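Side-chain contacts in ankyrin repeat and SAM domain-containing protein 3 (Homo sapiens, PDB 4NL9), which mediates homooligomerization through its SAM domain, the part present here, and may take part in vasopressin signalling in the kidney: residues L34-F37 / L38-T41; P55-K58 / M59-A62. The protein carries 1 engineered substitution. All coordinates share one frame; numbering follows the deposited sequence.

Contact 1: L34-F37 / L38-T41. Engineered in segment 34-37: E36 (natural residue Ile).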
loop_
_atom_site.group_PDB
_atom_site.type_symbol
_atom_site.label_atom_id
_atom_site.label_comp_id
_atom_site.label_asym_id
_atom_site.label_seq_id
_atom_site.Cartn_x
_atom_site.Cartn_y
_atom_site.Cartn_z
ATOM N N LEU A 34 -7.084 -0.933 -17.987
ATOM C CA LEU A 34 -6.395 -2.042 -17.320
ATOM C C LEU A 34 -5.062 -2.386 -17.964
ATOM O O LEU A 34 -4.053 -2.516 -17.277
ATOM C CB LEU A 34 -7.282 -3.282 -17.258
ATOM C CG LEU A 34 -6.638 -4.489 -16.571
ATOM C CD1 LEU A 34 -6.255 -4.179 -15.125
ATOM C CD2 LEU A 34 -7.583 -5.683 -16.630
ATOM N N ARG A 35 -5.046 -2.510 -19.286
ATOM C CA ARG A 35 -3.812 -2.855 -19.987
ATOM C C ARG A 35 -2.694 -1.849 -19.702
ATOM O O ARG A 35 -1.572 -2.242 -19.363
ATOM C CB ARG A 35 -4.081 -2.955 -21.483
ATOM C CG ARG A 35 -2.885 -3.403 -22.286
ATOM C CD ARG A 35 -3.326 -3.775 -23.694
ATOM N NE ARG A 35 -2.258 -3.609 -24.675
ATOM C CZ ARG A 35 -2.050 -2.491 -25.363
ATOM N NH1 ARG A 35 -2.837 -1.439 -25.173
ATOM N NH2 ARG A 35 -1.057 -2.422 -26.240
ATOM N N GLU A 36 -2.993 -0.558 -19.813
ATOM C CA GLU A 36 -1.986 0.456 -19.526
ATOM C C GLU A 36 -1.621 0.462 -18.047
ATOM O O GLU A 36 -0.458 0.627 -17.700
ATOM C CB GLU A 36 -2.435 1.851 -19.973
ATOM C CG GLU A 36 -1.382 2.916 -19.689
ATOM C CD GLU A 36 -1.734 4.287 -20.234
ATOM O OE1 GLU A 36 -2.861 4.467 -20.735
ATOM O OE2 GLU A 36 -0.870 5.189 -20.158
ATOM N N PHE A 37 -2.609 0.284 -17.178
ATOM C CA PHE A 37 -2.344 0.270 -15.741
ATOM C C PHE A 37 -1.295 -0.793 -15.384
ATOM O O PHE A 37 -0.401 -0.555 -14.568
ATOM C CB PHE A 37 -3.657 0.032 -14.972
ATOM C CG PHE A 37 -3.480 -0.092 -13.476
ATOM C CD1 PHE A 37 -3.439 1.042 -12.675
ATOM C CD2 PHE A 37 -3.356 -1.341 -12.884
ATOM C CE1 PHE A 37 -3.282 0.932 -11.300
ATOM C CE2 PHE A 37 -3.196 -1.466 -11.505
ATOM C CZ PHE A 37 -3.163 -0.324 -10.715
ATOM N N LEU A 38 -1.394 -1.958 -16.020
ATOM C CA LEU A 38 -0.499 -3.071 -15.725
ATOM C C LEU A 38 0.917 -2.861 -16.242
ATOM O O LEU A 38 1.807 -3.664 -15.938
ATOM C CB LEU A 38 -1.089 -4.388 -16.234
ATOM C CG LEU A 38 -2.369 -4.845 -15.530
ATOM C CD1 LEU A 38 -2.980 -6.048 -16.234
ATOM C CD2 LEU A 38 -2.131 -5.164 -14.043
ATOM N N THR A 39 1.128 -1.787 -16.998
ATOM C CA THR A 39 2.475 -1.401 -17.434
ATOM C C THR A 39 3.110 -0.302 -16.575
ATOM O O THR A 39 4.265 0.055 -16.794
ATOM C CB THR A 39 2.496 -0.894 -18.900
ATOM O OG1 THR A 39 1.940 0.425 -18.977
ATOM C CG2 THR A 39 1.749 -1.842 -19.824
ATOM N N LEU A 40 2.372 0.245 -15.610
ATOM C CA LEU A 40 2.865 1.412 -14.879
ATOM C C LEU A 40 3.874 1.033 -13.823
ATOM O O LEU A 40 3.771 -0.015 -13.208
ATOM C CB LEU A 40 1.718 2.167 -14.204
ATOM C CG LEU A 40 0.666 2.696 -15.171
ATOM C CD1 LEU A 40 -0.452 3.349 -14.379
ATOM C CD2 LEU A 40 1.282 3.683 -16.154
ATOM N N THR A 41 4.850 1.907 -13.634
ATOM C CA THR A 41 5.788 1.772 -12.532
ATOM C C THR A 41 5.333 2.640 -11.363
ATOM O O THR A 41 4.401 3.456 -11.487
ATOM C CB THR A 41 7.221 2.195 -12.928
ATOM O OG1 THR A 41 7.260 3.616 -13.103
ATOM C CG2 THR A 41 7.655 1.499 -14.218
#
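The phenyl ring of F37 has two groups from further along the chain lying obliquely to it, the backbone N of L38 and CD1 of L40, the latter 4.1 Å from F37 CD1. L38 also sets CD2 4.2 Å from F37 CD2, so the two leucine methyls touch different ortho carbons. An aromatic neighbour, F27, meets the F37 ring edge-to-face. With CG anti to its own N (chi1 176°), F37 drops its ring into the interior, where the L40 and F37 side chains cross at about a right angle. One turn earlier, L34 CD1 touches L38 CD1 at 3.9 Å, a leucine pair of the i to i+4 kind, and both residues also rest on L14 of helix 11-17. Helix 34-37 is the third and very short helix of the five-helix SAM fold, and here it unwinds into the link to helix 42-48. The ending is written in the backbone. L38 N still makes a helical bond to L34 O at 3.0 Å, with only a weak second one to R35 O. The bonds then shorten to i to i+3: the chain passes through a type I beta turn from F37 to L40, closed by L40 N on F37 O at 3.1 Å. E36 is engineered (isoleucine in nature); its backbone carbonyl oxygen takes two bonds from T39. The hydroxyl OG1 reaches E36 O at 2.7 Å, in the carbonyl plane and on a lone pair, whereas T39 N approaches the same oxygen at 3.0 Å from well above that plane. Chi1 of 75° swings OG1 back over the helix end, and leaves CG2 against R35 O.

Contact 2: P55-K58 / M59-A62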
loop_
_atom_site.group_PDB
_atom_site.type_symbol
_atom_site.label_atom_id
_atom_site.label_comp_id
_atom_site.label_asym_id
_atom_site.label_seq_id
_atom_site.Cartn_x
_atom_site.Cartn_y
_atom_site.Cartn_z
ATOM N N PRO A 55 -2.183 3.348 -0.903
ATOM C CA PRO A 55 -2.800 2.998 -2.189
ATOM C C PRO A 55 -1.765 2.695 -3.262
ATOM O O PRO A 55 -1.954 1.781 -4.064
ATOM C CB PRO A 55 -3.562 4.269 -2.563
ATOM C CG PRO A 55 -3.791 4.985 -1.291
ATOM C CD PRO A 55 -2.673 4.631 -0.369
ATOM N N LYS A 56 -0.674 3.449 -3.277
ATOM C CA LYS A 56 0.348 3.229 -4.290
ATOM C C LYS A 56 0.966 1.843 -4.114
ATOM O O LYS A 56 1.263 1.157 -5.096
ATOM C CB LYS A 56 1.388 4.353 -4.252
ATOM C CG LYS A 56 2.537 4.217 -5.227
ATOM C CD LYS A 56 3.188 5.579 -5.526
ATOM C CE LYS A 56 3.370 6.427 -4.282
ATOM N NZ LYS A 56 4.372 5.792 -3.370
ATOM N N ARG A 57 1.152 1.421 -2.863
ATOM C CA ARG A 57 1.707 0.095 -2.602
ATOM C C ARG A 57 0.726 -1.020 -2.984
ATOM O O ARG A 57 1.120 -2.041 -3.559
ATOM C CB ARG A 57 2.133 -0.023 -1.130
ATOM C CG ARG A 57 2.550 -1.428 -0.681
ATOM C CD ARG A 57 3.689 -2.025 -1.503
ATOM N NE ARG A 57 4.862 -1.161 -1.576
ATOM C CZ ARG A 57 5.845 -1.132 -0.678
ATOM N NH1 ARG A 57 6.874 -0.318 -0.867
ATOM N NH2 ARG A 57 5.803 -1.908 0.403
ATOM N N LYS A 58 -0.561 -0.833 -2.698
ATOM C CA LYS A 58 -1.530 -1.850 -3.089
ATOM C C LYS A 58 -1.589 -1.964 -4.604
ATOM O O LYS A 58 -1.762 -3.056 -5.144
ATOM C CB LYS A 58 -2.899 -1.559 -2.498
ATOM C CG LYS A 58 -2.896 -1.727 -0.983
ATOM C CD LYS A 58 -4.288 -1.789 -0.407
ATOM C CE LYS A 58 -4.981 -0.448 -0.537
ATOM N NZ LYS A 58 -6.299 -0.411 0.165
ATOM N N MET A 59 -1.400 -0.836 -5.283
ATOM C CA MET A 59 -1.386 -0.855 -6.744
ATOM C C MET A 59 -0.139 -1.513 -7.321
ATOM O O MET A 59 -0.239 -2.311 -8.245
ATOM C CB MET A 59 -1.560 0.546 -7.317
ATOM C CG MET A 59 -2.950 1.107 -7.102
ATOM S SD MET A 59 -3.016 2.830 -7.635
ATOM C CE MET A 59 -4.525 3.381 -6.839
ATOM N N THR A 60 1.034 -1.192 -6.788
ATOM C CA THR A 60 2.238 -1.854 -7.294
ATOM C C THR A 60 2.200 -3.363 -7.004
ATOM O O THR A 60 2.642 -4.172 -7.826
ATOM C CB THR A 60 3.556 -1.220 -6.792
ATOM O OG1 THR A 60 3.601 -1.269 -5.363
ATOM C CG2 THR A 60 3.682 0.226 -7.258
ATOM N N SER A 61 1.636 -3.741 -5.860
ATOM C CA SER A 61 1.419 -5.157 -5.555
ATOM C C SER A 61 0.492 -5.835 -6.566
ATOM O O SER A 61 0.776 -6.937 -7.029
ATOM C CB SER A 61 0.862 -5.318 -4.146
ATOM O OG SER A 61 1.833 -4.932 -3.188
ATOM N N ALA A 62 -0.607 -5.169 -6.906
ATOM C CA ALA A 62 -1.567 -5.710 -7.859
ATOM C C ALA A 62 -0.944 -5.853 -9.238
ATOM O O ALA A 62 -1.186 -6.832 -9.941
ATOM C CB ALA A 62 -2.801 -4.825 -7.925
HETATM O O HOH W 1 4.734 0.948 -3.776
#
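R57 O is the polar atom on which this turn of helix converges. S61 N donates to it at 2.9 Å, the ordinary helical bond, with a nearly straight N-H...O angle of 163°. Two hydroxyls also lie close: S61 OG at 3.0 Å and T60 OG1 at 3.2 Å, each a possible donor whose proton is not settled. In S61 it is the first torsion, -67°, that folds OG back toward the preceding turn. R57 and T60 are further joined by a water, which accepts from R57 NE in the guanidinium plane and lies 3.0 Å from T60 OG1. Beyond the two segments, R57 NH2 hydrogen-bonds a polar side chain and pairs with an acidic one, both on the chain of another protein. K58 NZ likewise meets an acidic side chain of that chain, besides bonding I18 O in its own. On the buried side, M59 runs extended beyond CG, back over the preceding turn, with CG 3.3 Å from P55 O and CE 4.5 Å from P55 CB. An alanine at M59 keeps CB but drops CG, SD and CE, and would probably leave P55 and the neighbouring Y23, I18 and I50 without the side chain that packs on them. M59 faces the core while R57 and K58 reach the partner chain, as in the C-terminal helix of a SAM domain, whose N-terminal part typically supplies the end-helix surface used in SAM-SAM association.

From the N terminus, helices 11-17 and 24-29 come first, and contact 1 follows, where helix 34-37 turns over into the link to helix 42-48. Contact 2 comes later, wholly within helix 53-65. The two lie in series, neither nesting nor crossing: contact 1 closes a tight turn, whereas contact 2 joins successive turns of one helix and closes no loop. Their centres are 12 Å apart, yet they meet in the interior, where F37 CZ packs 3.9 Å from M59 CB. F37 from helix 34-37 and M59 from helix 53-65 thus meet in the hydrophobic core of the SAM domain, with L45 of helix 42-48 touching both.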